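4-hydroxybutyrate CoA-transferase (Porphyromonas gingivalis, PDB 3D3U) probably transfers coenzyme A from an acyl-CoA thioester to a free carboxylate such as acetate. Local coordinates at residues A409-A414 against A421-I426. Sequence-based numbering, arbitrary orientation.
Sequences ALTAIA and ALEEEI
Ala414 and Leu422 supply the apolar side-chain contact between the two segments: Ala414 CB rests against Leu422 CD1 at 3.6 Å. With the leucine CG anti to its own carbonyl carbon (chi1 -71°), CD1 is carried across to the alanine methyl, and the same side chain also packs on Leu318, Ile369 and Pro371. Both branches of Thr411 face Leu422 CB, the two side chains passing in opposite directions, with Thr411 OG1 at 3.7 Å and Thr411 CG2 at 3.9 Å from it. The CA atoms of Thr411 and Leu422 approach to 6.4 Å.

Helices 403-413 and 418-427 form an antiparallel helical hairpin at the C-terminal end of the modelled chain, the short segments running at 169° with their axes 9.9 Å apart. A hydrogen bond between Ala414 O and Arg419 NE spans the turn, from the end of the first segment to the start of the second helix.

No hydrogen bond links the segments. The Thr411 hydroxyl instead bonds to Ala407 O, one turn earlier in its own helix, which satisfies this buried polar group locally, while Ile426 CD1 lies 4.1 Å from Thr411 OG1. At the exposed margin, Glu423 bends at chi2 (65°) and brings its carboxylate to the threonine methyl, OE1 being 3.5 Å from Thr411 CG2.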
ATOM      1  N   ALA A 409      -4.685  15.894  26.441  1.00 19.93           N
ATOM      2  CA  ALA A 409      -4.023  14.675  26.691  1.00 19.12           C
ATOM      3  C   ALA A 409      -3.028  14.651  25.560  1.00 20.33           C
ATOM      4  O   ALA A 409      -1.926  14.029  25.636  1.00 22.08           O
ATOM      5  CB  ALA A 409      -4.980  13.547  26.585  1.00 18.12           C
ATOM      6  N   LEU A 410      -3.427  15.304  24.469  1.00 20.24           N
ATOM      7  CA  LEU A 410      -2.600  15.433  23.258  1.00 18.27           C
ATOM      8  C   LEU A 410      -1.460  16.382  23.581  1.00 17.01           C
ATOM      9  O   LEU A 410      -0.285  16.071  23.314  1.00 16.88           O
ATOM     10  CB  LEU A 410      -3.384  16.128  22.165  1.00 18.40           C
ATOM     11  CG  LEU A 410      -3.723  15.494  20.840  1.00 19.72           C
ATOM     12  CD1 LEU A 410      -2.730  14.393  20.542  1.00 20.05           C
ATOM     13  CD2 LEU A 410      -5.144  14.957  20.853  1.00 21.26           C
ATOM     14  N   THR A 411      -1.828  17.549  24.131  1.00 14.11           N
ATOM     15  CA  THR A 411      -0.863  18.599  24.412  1.00 12.87           C
ATOM     16  C   THR A 411       0.299  18.043  25.242  1.00 12.97           C
ATOM     17  O   THR A 411       1.429  18.468  25.119  1.00 12.63           O
ATOM     18  CB  THR A 411      -1.540  19.731  25.199  1.00 13.04           C
ATOM     19  OG1 THR A 411      -2.357  20.488  24.313  1.00 10.19           O
ATOM     20  CG2 THR A 411      -0.516  20.716  25.792  1.00  9.06           C
ATOM     21  N   ALA A 412      -0.039  17.097  26.113  1.00 12.09           N
ATOM     22  CA  ALA A 412       0.918  16.418  26.914  1.00 10.14           C
ATOM     23  C   ALA A 412       1.896  15.664  26.022  1.00  9.10           C
ATOM     24  O   ALA A 412       3.016  15.585  26.408  1.00 10.76           O
ATOM     25  CB  ALA A 412       0.250  15.500  28.048  1.00  8.76           C
ATOM     26  N   ILE A 413       1.542  15.140  24.865  1.00  7.39           N
ATOM     27  CA  ILE A 413       2.590  14.491  24.036  1.00  6.86           C
ATOM     28  C   ILE A 413       3.215  15.305  22.852  1.00  7.02           C
ATOM     29  O   ILE A 413       4.081  14.784  22.073  1.00  6.92           O
ATOM     30  CB  ILE A 413       2.074  13.220  23.446  1.00  7.13           C
ATOM     31  CG1 ILE A 413       1.165  13.539  22.304  1.00  2.75           C
ATOM     32  CG2 ILE A 413       1.429  12.404  24.539  1.00  8.66           C
ATOM     33  CD1 ILE A 413       0.763  12.384  21.630  1.00  7.73           C
ATOM     34  N   ALA A 414       2.752  16.548  22.725  1.00  5.48           N
ATOM     35  CA  ALA A 414       3.364  17.541  21.886  1.00  5.13           C
ATOM     36  C   ALA A 414       4.801  17.874  22.284  1.00  4.79           C
ATOM     37  O   ALA A 414       5.251  17.652  23.421  1.00  3.06           O
ATOM     38  CB  ALA A 414       2.513  18.863  21.961  1.00  6.43           C
ATOM     39  N   ALA A 421       2.172  27.234  24.198  1.00 12.15           N
ATOM     40  CA  ALA A 421       1.295  27.885  23.222  1.00 13.19           C
ATOM     41  C   ALA A 421      -0.031  27.037  23.240  1.00 14.31           C
ATOM     42  O   ALA A 421      -1.113  27.556  23.534  1.00 14.21           O
ATOM     43  CB  ALA A 421       1.964  27.997  21.790  1.00 12.52           C
ATOM     44  N   LEU A 422       0.076  25.724  23.044  1.00 14.81           N
ATOM     45  CA  LEU A 422      -1.061  24.829  23.130  1.00 16.45           C
ATOM     46  C   LEU A 422      -1.922  24.879  24.372  1.00 18.10           C
ATOM     47  O   LEU A 422      -3.128  24.768  24.279  1.00 18.96           O
ATOM     48  CB  LEU A 422      -0.610  23.393  22.909  1.00 16.00           C
ATOM     49  CG  LEU A 422      -0.202  23.157  21.427  1.00 18.76           C
ATOM     50  CD1 LEU A 422       0.559  21.817  21.149  1.00 19.48           C
ATOM     51  CD2 LEU A 422      -1.357  23.406  20.391  1.00 17.67           C
ATOM     52  N   GLU A 423      -1.322  25.008  25.540  1.00 19.85           N
ATOM     53  CA  GLU A 423      -2.060  24.962  26.762  1.00 22.17           C
ATOM     54  C   GLU A 423      -2.818  26.264  26.924  1.00 23.91           C
ATOM     55  O   GLU A 423      -3.908  26.329  27.540  1.00 24.75           O
ATOM     56  CB  GLU A 423      -1.089  24.826  27.911  1.00 22.68           C
ATOM     57  CG  GLU A 423      -1.700  24.271  29.191  1.00 27.89           C
ATOM     58  CD  GLU A 423      -2.178  22.832  29.005  1.00 36.59           C
ATOM     59  OE1 GLU A 423      -1.295  21.910  28.982  1.00 41.17           O
ATOM     60  OE2 GLU A 423      -3.425  22.610  28.855  1.00 39.61           O
ATOM     61  N   GLU A 424      -2.200  27.322  26.402  1.00 25.01           N
ATOM     62  CA  GLU A 424      -2.810  28.636  26.281  1.00 25.29           C
ATOM     63  C   GLU A 424      -4.149  28.547  25.515  1.00 25.33           C
ATOM     64  O   GLU A 424      -5.148  29.080  25.963  1.00 25.66           O
ATOM     65  CB  GLU A 424      -1.812  29.521  25.547  1.00 25.64           C
ATOM     66  CG  GLU A 424      -2.038  30.991  25.675  1.00 26.62           C
ATOM     67  CD  GLU A 424      -2.350  31.373  27.088  1.00 29.11           C
ATOM     68  OE1 GLU A 424      -1.407  31.381  27.921  1.00 31.05           O
ATOM     69  OE2 GLU A 424      -3.539  31.672  27.348  1.00 30.35           O
ATOM     70  N   GLU A 425      -4.172  27.826  24.395  1.00 25.54           N
ATOM     71  CA  GLU A 425      -5.372  27.694  23.564  1.00 25.77           C
ATOM     72  C   GLU A 425      -6.526  27.017  24.274  1.00 26.40           C
ATOM     73  O   GLU A 425      -7.643  27.484  24.156  1.00 27.23           O
ATOM     74  CB  GLU A 425      -5.065  26.942  22.259  1.00 25.38           C
ATOM     75  CG  GLU A 425      -5.835  27.411  21.034  1.00 24.38           C
ATOM     76  CD  GLU A 425      -5.398  28.805  20.645  1.00 27.40           C
ATOM     77  OE1 GLU A 425      -4.171  28.962  20.436  1.00 28.78           O
ATOM     78  OE2 GLU A 425      -6.244  29.750  20.607  1.00 27.30           O
ATOM     79  N   ILE A 426      -6.263  25.910  24.974  1.00 27.22           N
ATOM     80  CA  ILE A 426      -7.283  25.197  25.768  1.00 28.53           C
ATOM     81  C   ILE A 426      -7.944  26.144  26.738  1.00 29.15           C
ATOM     82  O   ILE A 426      -9.152  26.113  26.870  1.00 29.54           O
ATOM     83  CB  ILE A 426      -6.678  24.020  26.573  1.00 28.51           C
ATOM     84  CG1 ILE A 426      -6.267  22.929  25.598  1.00 31.20           C
ATOM     85  CG2 ILE A 426      -7.650  23.490  27.712  1.00 26.81           C
ATOM     86  CD1 ILE A 426      -5.782  21.682  26.291  1.00 35.97           C
TER